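Local coordinates for protein alkaline serine protease (PDB 2PFE) that probably cleaves internal peptide bonds as an S1-family serine endopeptidase, this chain being the mature protease domain of a longer zymogen, at residues V75-G80 and T104-G109; K114-R119 and L128-A133; S44-T49 and V63-A68. All coordinates share one frame; numbering follows the deposited sequence.

Interaction 1. Residues V75-G80 and T104-G109; sequences VNRYNG and TGWRCG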
loop_
_atom_site.group_PDB
_atom_site.type_symbol
_atom_site.label_atom_id
_atom_site.label_comp_id
_atom_site.label_asym_id
_atom_site.label_seq_id
_atom_site.Cartn_x
_atom_site.Cartn_y
_atom_site.Cartn_z
ATOM N N VAL A 75 8.369 -2.747 7.303
ATOM C CA VAL A 75 7.671 -3.535 6.279
ATOM C C VAL A 75 8.100 -4.997 6.418
ATOM O O VAL A 75 9.272 -5.284 6.676
ATOM C CB VAL A 75 7.975 -3.000 4.851
ATOM C CG1 VAL A 75 7.524 -4.005 3.777
ATOM C CG2 VAL A 75 7.308 -1.621 4.632
ATOM N N ASN A 76 7.142 -5.910 6.266
ATOM C CA ASN A 76 7.419 -7.342 6.363
ATOM C C ASN A 76 8.156 -7.825 5.110
ATOM O O ASN A 76 7.696 -7.608 3.973
ATOM C CB ASN A 76 6.107 -8.096 6.575
ATOM C CG ASN A 76 6.312 -9.527 7.028
ATOM O OD1 ASN A 76 7.382 -10.114 6.847
ATOM N ND2 ASN A 76 5.263 -10.111 7.590
ATOM N N ARG A 77 9.312 -8.448 5.337
ATOM C CA ARG A 77 10.164 -8.929 4.264
ATOM C C ARG A 77 9.786 -10.357 3.861
ATOM O O ARG A 77 10.216 -10.855 2.822
ATOM C CB ARG A 77 11.632 -8.795 4.708
ATOM C CG ARG A 77 12.696 -9.369 3.791
ATOM C CD ARG A 77 12.639 -8.723 2.408
ATOM N NE ARG A 77 13.730 -9.177 1.545
ATOM C CZ ARG A 77 13.752 -10.328 0.876
ATOM N NH1 ARG A 77 12.747 -11.190 0.965
ATOM N NH2 ARG A 77 14.807 -10.630 0.128
ATOM N N TYR A 78 8.971 -10.998 4.695
ATOM C CA TYR A 78 8.425 -12.339 4.448
ATOM C C TYR A 78 9.453 -13.453 4.399
ATOM O O TYR A 78 9.225 -14.512 3.812
ATOM C CB TYR A 78 7.458 -12.353 3.254
ATOM C CG TYR A 78 6.113 -11.853 3.686
ATOM C CD1 TYR A 78 5.716 -10.541 3.429
ATOM C CD2 TYR A 78 5.251 -12.676 4.408
ATOM C CE1 TYR A 78 4.470 -10.070 3.851
ATOM C CE2 TYR A 78 4.021 -12.224 4.852
ATOM C CZ TYR A 78 3.614 -10.923 4.547
ATOM O OH TYR A 78 2.384 -10.514 5.004
ATOM N N ASN A 79 10.578 -13.213 5.063
ATOM C CA ASN A 79 11.570 -14.269 5.313
ATOM C C ASN A 79 11.898 -14.426 6.798
ATOM O O ASN A 79 12.948 -14.953 7.150
ATOM C CB ASN A 79 12.847 -13.994 4.525
ATOM C CG ASN A 79 13.481 -12.675 4.886
ATOM O OD1 ASN A 79 13.004 -11.943 5.769
ATOM N ND2 ASN A 79 14.555 -12.343 4.187
ATOM N N GLY A 80 10.996 -13.957 7.653
ATOM C CA GLY A 80 11.212 -13.994 9.099
ATOM C C GLY A 80 11.474 -12.601 9.647
ATOM O O GLY A 80 11.333 -12.372 10.859
ATOM N N THR A 104 0.966 -13.012 -1.152
ATOM C CA THR A 104 2.135 -13.522 -1.871
ATOM C C THR A 104 3.491 -13.184 -1.245
ATOM O O THR A 104 4.524 -13.528 -1.817
ATOM C CB THR A 104 2.133 -13.068 -3.322
ATOM O OG1 THR A 104 2.201 -11.636 -3.379
ATOM C CG2 THR A 104 0.890 -13.587 -4.041
ATOM N N GLY A 105 3.481 -12.504 -0.098
ATOM C CA GLY A 105 4.721 -12.121 0.566
ATOM C C GLY A 105 5.472 -11.016 -0.154
ATOM O O GLY A 105 4.882 -10.006 -0.550
ATOM N N TRP A 106 6.773 -11.235 -0.335
ATOM C CA TRP A 106 7.699 -10.276 -0.951
ATOM C C TRP A 106 7.984 -10.656 -2.379
ATOM O O TRP A 106 8.405 -11.792 -2.673
ATOM C CB TRP A 106 8.998 -10.283 -0.137
ATOM C CG TRP A 106 10.060 -9.293 -0.499
ATOM C CD1 TRP A 106 11.136 -9.509 -1.298
ATOM C CD2 TRP A 106 10.189 -7.957 0.005
ATOM N NE1 TRP A 106 11.931 -8.379 -1.344
ATOM C CE2 TRP A 106 11.374 -7.417 -0.545
ATOM C CE3 TRP A 106 9.422 -7.166 0.870
ATOM C CZ2 TRP A 106 11.804 -6.113 -0.265
ATOM C CZ3 TRP A 106 9.854 -5.877 1.156
ATOM C CH2 TRP A 106 11.029 -5.363 0.584
ATOM N N ARG A 107 7.684 -9.715 -3.281
ATOM C CA ARG A 107 7.865 -9.934 -4.718
ATOM C C ARG A 107 8.478 -8.704 -5.352
ATOM O O ARG A 107 8.127 -7.579 -4.995
ATOM C CB ARG A 107 6.535 -10.245 -5.430
ATOM C CG ARG A 107 5.778 -11.443 -4.853
ATOM C CD ARG A 107 6.444 -12.777 -5.148
ATOM N NE ARG A 107 5.752 -13.801 -4.389
ATOM C CZ ARG A 107 5.677 -15.083 -4.730
ATOM N NH1 ARG A 107 6.260 -15.509 -5.849
ATOM N NH2 ARG A 107 5.011 -15.921 -3.934
ATOM N N CYS A 108 9.390 -8.921 -6.292
ATOM C CA CYS A 108 10.100 -7.807 -6.899
ATOM C C CYS A 108 9.983 -7.720 -8.408
ATOM O O CYS A 108 9.590 -8.663 -9.089
ATOM C CB CYS A 108 11.577 -7.860 -6.526
ATOM S SG CYS A 108 11.865 -7.971 -4.737
ATOM N N GLY A 109 10.337 -6.560 -8.920
ATOM C CA GLY A 109 10.275 -6.327 -10.335
ATOM C C GLY A 109 10.909 -5.003 -10.659
ATOM O O GLY A 109 11.753 -4.512 -9.925
#
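Trp106 and Arg77 form a cation-pi stack at the centre of the contact. The guanidinium of Arg77 lies flat over one face of the Trp106 indole, the planes 7° apart, with Arg77 CZ 3.7 Å from the centroid of the five-membered ring. Arg77 leaves its backbone with CG anti to N and then bends at chi2 (59°), so that its chain crosses the indole and lays CD over the same face, a CH-pi contact 3.6 Å from the centroid of the six-membered ring. A second CH-pi contact joins Gly105 CA to one face of the Tyr78 ring, whose opposite face carries Asn76 ND2. A side chain at Gly105 would crowd Tyr78 CB, and its positive phi favours glycine as well. Among apolar contacts, Val75 CG1 meets the edge of the indole, 4.0 Å from Trp106 CZ3. An alanine at Trp106 removes the indole on which the Arg77 guanidinium lies, and would probably loosen the turn against the barrel strand.

No hydrogen bond spans the two segments. Within the turn, Asn76 OD1 accepts from Tyr78 N at 2.8 Å, closing an Asx turn, while Tyr78 OH bonds to Gly6 O. Such a turn, leaving strand 74-76 and seated on strand 105-113, fits the chymotrypsin-like double beta-barrel fold of this family, here away from the catalytic residues.

Interaction 2. Residues K114-R119 and L128-A133; sequences KNQTVR and LTRTTA. With GOL (glycerol), chain E.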
loop_
_atom_site.group_PDB
_atom_site.type_symbol
_atom_site.label_atom_id
_atom_site.label_comp_id
_atom_site.label_asym_id
_atom_site.label_seq_id
_atom_site.Cartn_x
_atom_site.Cartn_y
_atom_site.Cartn_z
ATOM N N LYS A 114 5.238 5.369 -15.583
ATOM C CA LYS A 114 4.506 6.131 -14.589
ATOM C C LYS A 114 3.303 6.830 -15.213
ATOM O O LYS A 114 3.157 6.916 -16.435
ATOM C CB LYS A 114 5.426 7.158 -13.911
ATOM C CG LYS A 114 6.574 6.526 -13.145
ATOM C CD LYS A 114 7.432 7.579 -12.506
ATOM C CE LYS A 114 8.559 6.931 -11.690
ATOM N NZ LYS A 114 9.543 7.898 -11.113
ATOM N N ASN A 115 2.441 7.334 -14.351
ATOM C CA ASN A 115 1.276 8.113 -14.784
ATOM C C ASN A 115 0.371 7.356 -15.761
ATOM O O ASN A 115 -0.093 7.916 -16.773
ATOM C CB ASN A 115 1.661 9.496 -15.335
ATOM C CG ASN A 115 0.519 10.480 -15.224
ATOM O OD1 ASN A 115 -0.360 10.328 -14.357
ATOM N ND2 ASN A 115 0.516 11.502 -16.092
ATOM N N GLN A 116 0.113 6.089 -15.443
ATOM C CA GLN A 116 -0.689 5.216 -16.279
ATOM C C GLN A 116 -2.132 5.183 -15.828
ATOM O O GLN A 116 -2.411 5.278 -14.623
ATOM C CB GLN A 116 -0.138 3.790 -16.239
ATOM C CG GLN A 116 1.250 3.703 -16.790
ATOM C CD GLN A 116 1.305 4.082 -18.240
ATOM O OE1 GLN A 116 0.772 3.382 -19.097
ATOM N NE2 GLN A 116 1.913 5.223 -18.523
ATOM N N THR A 117 -3.024 5.037 -16.811
ATOM C CA THR A 117 -4.463 4.985 -16.583
ATOM C C THR A 117 -4.939 3.565 -16.766
ATOM O O THR A 117 -4.580 2.923 -17.760
ATOM C CB THR A 117 -5.163 5.866 -17.604
ATOM O OG1 THR A 117 -4.823 7.227 -17.338
ATOM C CG2 THR A 117 -6.690 5.665 -17.548
ATOM N N VAL A 118 -5.689 3.048 -15.784
ATOM C CA VAL A 118 -6.265 1.705 -15.877
ATOM C C VAL A 118 -7.784 1.795 -15.711
ATOM O O VAL A 118 -8.266 2.446 -14.776
ATOM C CB VAL A 118 -5.661 0.784 -14.788
ATOM C CG1 VAL A 118 -6.258 -0.623 -14.825
ATOM C CG2 VAL A 118 -4.134 0.728 -14.936
ATOM N N ARG A 119 -8.522 1.180 -16.638
ATOM C CA ARG A 119 -9.989 1.191 -16.613
ATOM C C ARG A 119 -10.496 -0.008 -15.793
ATOM O O ARG A 119 -10.966 -0.987 -16.371
ATOM C CB ARG A 119 -10.619 1.211 -18.049
ATOM C CG ARG A 119 -9.925 2.153 -19.094
ATOM C CD ARG A 119 -10.868 2.788 -20.134
ATOM N NE ARG A 119 -10.346 2.949 -21.511
ATOM C CZ ARG A 119 -9.084 3.202 -21.887
ATOM N NH1 ARG A 119 -8.101 3.365 -21.006
ATOM N NH2 ARG A 119 -8.803 3.324 -23.184
ATOM N N LEU A 128 -1.088 5.948 -12.067
ATOM C CA LEU A 128 -0.497 4.723 -11.529
ATOM C C LEU A 128 0.855 4.406 -12.137
ATOM O O LEU A 128 1.148 4.737 -13.277
ATOM C CB LEU A 128 -1.427 3.549 -11.761
ATOM C CG LEU A 128 -2.798 3.625 -11.084
ATOM C CD1 LEU A 128 -3.658 2.434 -11.491
ATOM C CD2 LEU A 128 -2.669 3.753 -9.585
ATOM N N THR A 129 1.667 3.696 -11.366
ATOM C CA THR A 129 2.955 3.231 -11.861
ATOM C C THR A 129 2.885 1.742 -12.154
ATOM O O THR A 129 2.534 0.969 -11.268
ATOM C CB THR A 129 4.053 3.511 -10.819
ATOM O OG1 THR A 129 4.135 4.927 -10.616
ATOM C CG2 THR A 129 5.418 2.984 -11.295
ATOM N N ARG A 130 3.188 1.372 -13.396
ATOM C CA ARG A 130 3.191 -0.021 -13.845
ATOM C C ARG A 130 4.541 -0.658 -13.532
ATOM O O ARG A 130 5.598 -0.044 -13.765
ATOM C CB ARG A 130 2.882 -0.097 -15.354
ATOM C CG ARG A 130 2.825 -1.494 -15.851
ATOM C CD ARG A 130 2.481 -1.526 -17.323
ATOM N NE ARG A 130 3.671 -1.381 -18.173
ATOM C CZ ARG A 130 3.818 -0.478 -19.145
ATOM N NH1 ARG A 130 2.866 0.407 -19.423
ATOM N NH2 ARG A 130 4.931 -0.457 -19.856
ATOM N N THR A 131 4.509 -1.875 -12.995
ATOM C CA THR A 131 5.725 -2.645 -12.745
ATOM C C THR A 131 5.586 -4.071 -13.253
ATOM O O THR A 131 4.483 -4.553 -13.499
ATOM C CB THR A 131 6.087 -2.732 -11.235
ATOM O OG1 THR A 131 5.378 -3.815 -10.616
ATOM C CG2 THR A 131 5.771 -1.419 -10.486
ATOM N N THR A 132 6.720 -4.758 -13.334
ATOM C CA THR A 132 6.732 -6.158 -13.695
ATOM C C THR A 132 6.583 -7.124 -12.516
ATOM O O THR A 132 6.643 -8.331 -12.742
ATOM C CB THR A 132 8.040 -6.526 -14.383
ATOM O OG1 THR A 132 9.126 -6.293 -13.464
ATOM C CG2 THR A 132 8.227 -5.745 -15.711
ATOM N N ALA A 133 6.409 -6.626 -11.279
ATOM C CA ALA A 133 6.155 -7.505 -10.145
ATOM C C ALA A 133 4.762 -8.111 -10.198
ATOM O O ALA A 133 3.861 -7.508 -10.775
ATOM C CB ALA A 133 6.339 -6.736 -8.843
HETATM C C1 GOL E . -0.866 0.046 -18.973
HETATM O O1 GOL E . 0.267 0.757 -18.535
HETATM C C2 GOL E . -2.113 0.767 -18.488
HETATM O O2 GOL E . -2.114 2.122 -18.865
HETATM C C3 GOL E . -3.322 0.119 -19.129
HETATM O O3 GOL E . -4.461 0.437 -18.365
HETATM O O HOH W 1 2.688 7.036 -11.557
#
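The guanidinium of Arg130 is engaged at its edge: O1 of a glycerol molecule, probably from the crystallisation liquor, lies in its plane and accepts from Arg130 NH1 at 2.8 Å. The same glycerol O1 donates to Gln116 OE1 at 2.7 Å, bridging two side chains that come near one another but share no direct bond. At the other end of the flat Gln116 amide, NE2 donates back to Lys114 O at 3.0 Å, almost straight (176°); Lys114 O lies in the Gln116 amide plane, while NE2 stands above the plane of the Lys114 carbonyl. Bends near -63° at both chi1 and chi2 curl the side chain into this position, so the amide is held at both ends.

The backbones pair once, through Gln116 and Leu128, an antiparallel hydrogen-bonded pair. Gln116 N donates to Leu128 O at 2.8 Å and Leu128 N to Gln116 O at 3.0 Å, each on a carbonyl lone pair. Asn115, with a positive phi, also faces Leu128 and makes this a G1 beta bulge; its N turns instead to a water, 2.8 Å away, which is also bonded to Thr129 OG1. Beyond the pair, Val118 CG2 touches Leu128 CD1 at 3.9 Å, the two side chains crossing at about a right angle.

Lys114 extends away to a salt bridge with Glu90, and Arg130 NE bonds to Gln112. Strands 116-119 and 128-131 run nearly perpendicular (88°), and the chain turns a corner at 114-115. Strand 116-120 leaves there to pair with strand 123-126, whereas strand 128-131 stays in the barrel between strands 105-113 and 164-171.

Interaction 3. Residues S44-T49 and V63-A68; sequences SSPSGT and VRITSA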
loop_
_atom_site.group_PDB
_atom_site.type_symbol
_atom_site.label_atom_id
_atom_site.label_comp_id
_atom_site.label_asym_id
_atom_site.label_seq_id
_atom_site.Cartn_x
_atom_site.Cartn_y
_atom_site.Cartn_z
ATOM N N SER A 44 -10.814 -4.407 11.018
ATOM C CA SER A 44 -10.366 -5.162 12.177
ATOM C C SER A 44 -8.996 -5.783 11.925
ATOM O O SER A 44 -8.559 -5.905 10.769
ATOM C CB SER A 44 -11.414 -6.208 12.578
ATOM O OG SER A 44 -11.760 -7.032 11.481
ATOM N N SER A 45 -8.314 -6.143 13.012
ATOM C CA SER A 45 -6.936 -6.662 12.981
ATOM C C SER A 45 -6.014 -5.866 12.041
ATOM O O SER A 45 -5.573 -6.389 11.015
ATOM C CB SER A 45 -6.903 -8.164 12.640
ATOM O OG SER A 45 -7.898 -8.904 13.327
ATOM N N PRO A 46 -5.690 -4.609 12.393
ATOM C CA PRO A 46 -6.086 -3.847 13.583
ATOM C C PRO A 46 -7.464 -3.175 13.522
ATOM O O PRO A 46 -7.966 -2.844 12.438
ATOM C CB PRO A 46 -5.011 -2.765 13.653
ATOM C CG PRO A 46 -4.680 -2.504 12.243
ATOM C CD PRO A 46 -4.755 -3.834 11.553
ATOM N N SER A 47 -8.055 -2.949 14.692
ATOM C CA SER A 47 -9.264 -2.145 14.790
ATOM C C SER A 47 -8.963 -0.753 14.267
ATOM O O SER A 47 -7.975 -0.122 14.649
ATOM C CB SER A 47 -9.761 -2.065 16.232
ATOM O OG SER A 47 -10.181 -3.340 16.693
ATOM N N GLY A 48 -9.809 -0.287 13.361
ATOM C CA GLY A 48 -9.641 1.040 12.803
ATOM C C GLY A 48 -10.834 1.436 11.976
ATOM O O GLY A 48 -11.816 0.706 11.889
ATOM N N THR A 49 -10.740 2.615 11.380
ATOM C CA THR A 49 -11.763 3.102 10.469
ATOM C C THR A 49 -11.052 3.756 9.306
ATOM O O THR A 49 -10.025 4.415 9.491
ATOM C CB THR A 49 -12.685 4.128 11.159
ATOM O OG1 THR A 49 -13.272 3.517 12.313
ATOM C CG2 THR A 49 -13.795 4.578 10.231
ATOM N N VAL A 63 -6.201 4.395 6.930
ATOM C CA VAL A 63 -6.979 3.861 8.040
ATOM C C VAL A 63 -6.456 4.452 9.343
ATOM O O VAL A 63 -5.263 4.380 9.610
ATOM C CB VAL A 63 -6.897 2.311 8.066
ATOM C CG1 VAL A 63 -7.492 1.748 9.379
ATOM C CG2 VAL A 63 -7.616 1.737 6.831
ATOM N N ARG A 64 -7.344 5.058 10.129
ATOM C CA ARG A 64 -6.976 5.499 11.468
ATOM C C ARG A 64 -7.166 4.344 12.434
ATOM O O ARG A 64 -8.225 3.718 12.482
ATOM C CB ARG A 64 -7.792 6.719 11.908
ATOM C CG ARG A 64 -7.269 7.409 13.183
ATOM C CD ARG A 64 -8.155 8.598 13.621
ATOM N NE ARG A 64 -8.864 9.251 12.513
ATOM C CZ ARG A 64 -8.585 10.453 11.994
ATOM N NH1 ARG A 64 -7.589 11.212 12.463
ATOM N NH2 ARG A 64 -9.322 10.907 10.987
ATOM N N ILE A 65 -6.119 4.068 13.191
ATOM C CA ILE A 65 -6.141 2.965 14.164
ATOM C C ILE A 65 -6.456 3.471 15.585
ATOM O O ILE A 65 -6.646 4.674 15.789
ATOM C CB ILE A 65 -4.815 2.170 14.137
ATOM C CG1 ILE A 65 -3.638 3.092 14.480
ATOM C CG2 ILE A 65 -4.609 1.541 12.757
ATOM C CD1 ILE A 65 -2.347 2.363 14.808
ATOM N N THR A 66 -6.520 2.545 16.545
ATOM C CA THR A 66 -6.819 2.878 17.940
ATOM C C THR A 66 -5.566 2.661 18.784
ATOM O O THR A 66 -4.522 2.246 18.269
ATOM C CB THR A 66 -7.996 2.030 18.494
ATOM O OG1 THR A 66 -7.563 0.677 18.705
ATOM C CG2 THR A 66 -9.185 2.044 17.529
ATOM N N SER A 67 -5.678 2.939 20.083
ATOM C CA SER A 67 -4.574 2.749 21.023
ATOM C C SER A 67 -4.153 1.282 21.170
ATOM O O SER A 67 -3.067 0.993 21.682
ATOM C CB SER A 67 -4.963 3.316 22.394
ATOM O OG SER A 67 -6.121 2.669 22.894
ATOM N N ALA A 68 -5.013 0.363 20.730
ATOM C CA ALA A 68 -4.741 -1.071 20.819
ATOM C C ALA A 68 -3.618 -1.522 19.883
ATOM O O ALA A 68 -3.133 -2.650 19.993
ATOM C CB ALA A 68 -6.009 -1.861 20.545
HETATM O O HOH W 2 -6.269 -0.285 16.572
#
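Three hydrogen bonds grip the water that bridges Ser47 and Thr66. It donates to Ser47 O at 2.6 Å and accepts from both Thr66 N, at 2.8 Å, and Thr66 OG1, at 2.7 Å, linking the segments beside the Thr49-Arg64 pair. Thr66 holds OG1 between its backbone N and carbonyl carbon (chi1 73°), the crowded position; from there the hydroxyl oxygen also accepts from Ala68 N, closing an ST turn.

Next to the water, the hairpin strands 48-54 and 60-65 pair directly. Thr49 and Arg64 form an antiparallel hydrogen-bonded pair, with Thr49 N donating to Arg64 O at 3.0 Å and Arg64 N to Thr49 O at 2.8 Å, the latter nearly along the C=O axis. Thr49 O also receives a CA-H...O contact from Val63 CA. Gly48 lies so close to the partner strand that a CB would clash with Arg64 O and Val63 CG1.

Apolar contact is limited. Pro46 follows a cis peptide bond, and its CG touches Ile65 CG2 at 4.1 Å, the side chains crossing obliquely, and both rest on Ile3.

Backbone polar atoms thus do most of the joining, in a geometry that leaves no room for a side chain at Gly48; the water adds a link between Ser47 and Thr66, whose hydroxyl gives it a further grip.

Overall arrangement
All three contacts are only partly buried and lie off the centre of the chain. Interactions 1 and 2 share the barrel sheet in which strands 105-113 and 128-131 are neighbours, and they touch directly where Gly109 and Cys108 pack on Thr132 and Ala133. Interaction 3 belongs to the other six-stranded sheet, across the chain's centre from interaction 2, with nearest atoms about 17 Å apart. Their chemistry differs accordingly: cation-pi and CH-pi contacts seat a turn in interaction 1, whereas interactions 2 and 3 combine short backbone pairing with bridging solvent. Leu128 of interaction 2 comes near the predicted charge relay, its side chain about 5 Å from that of Asp59.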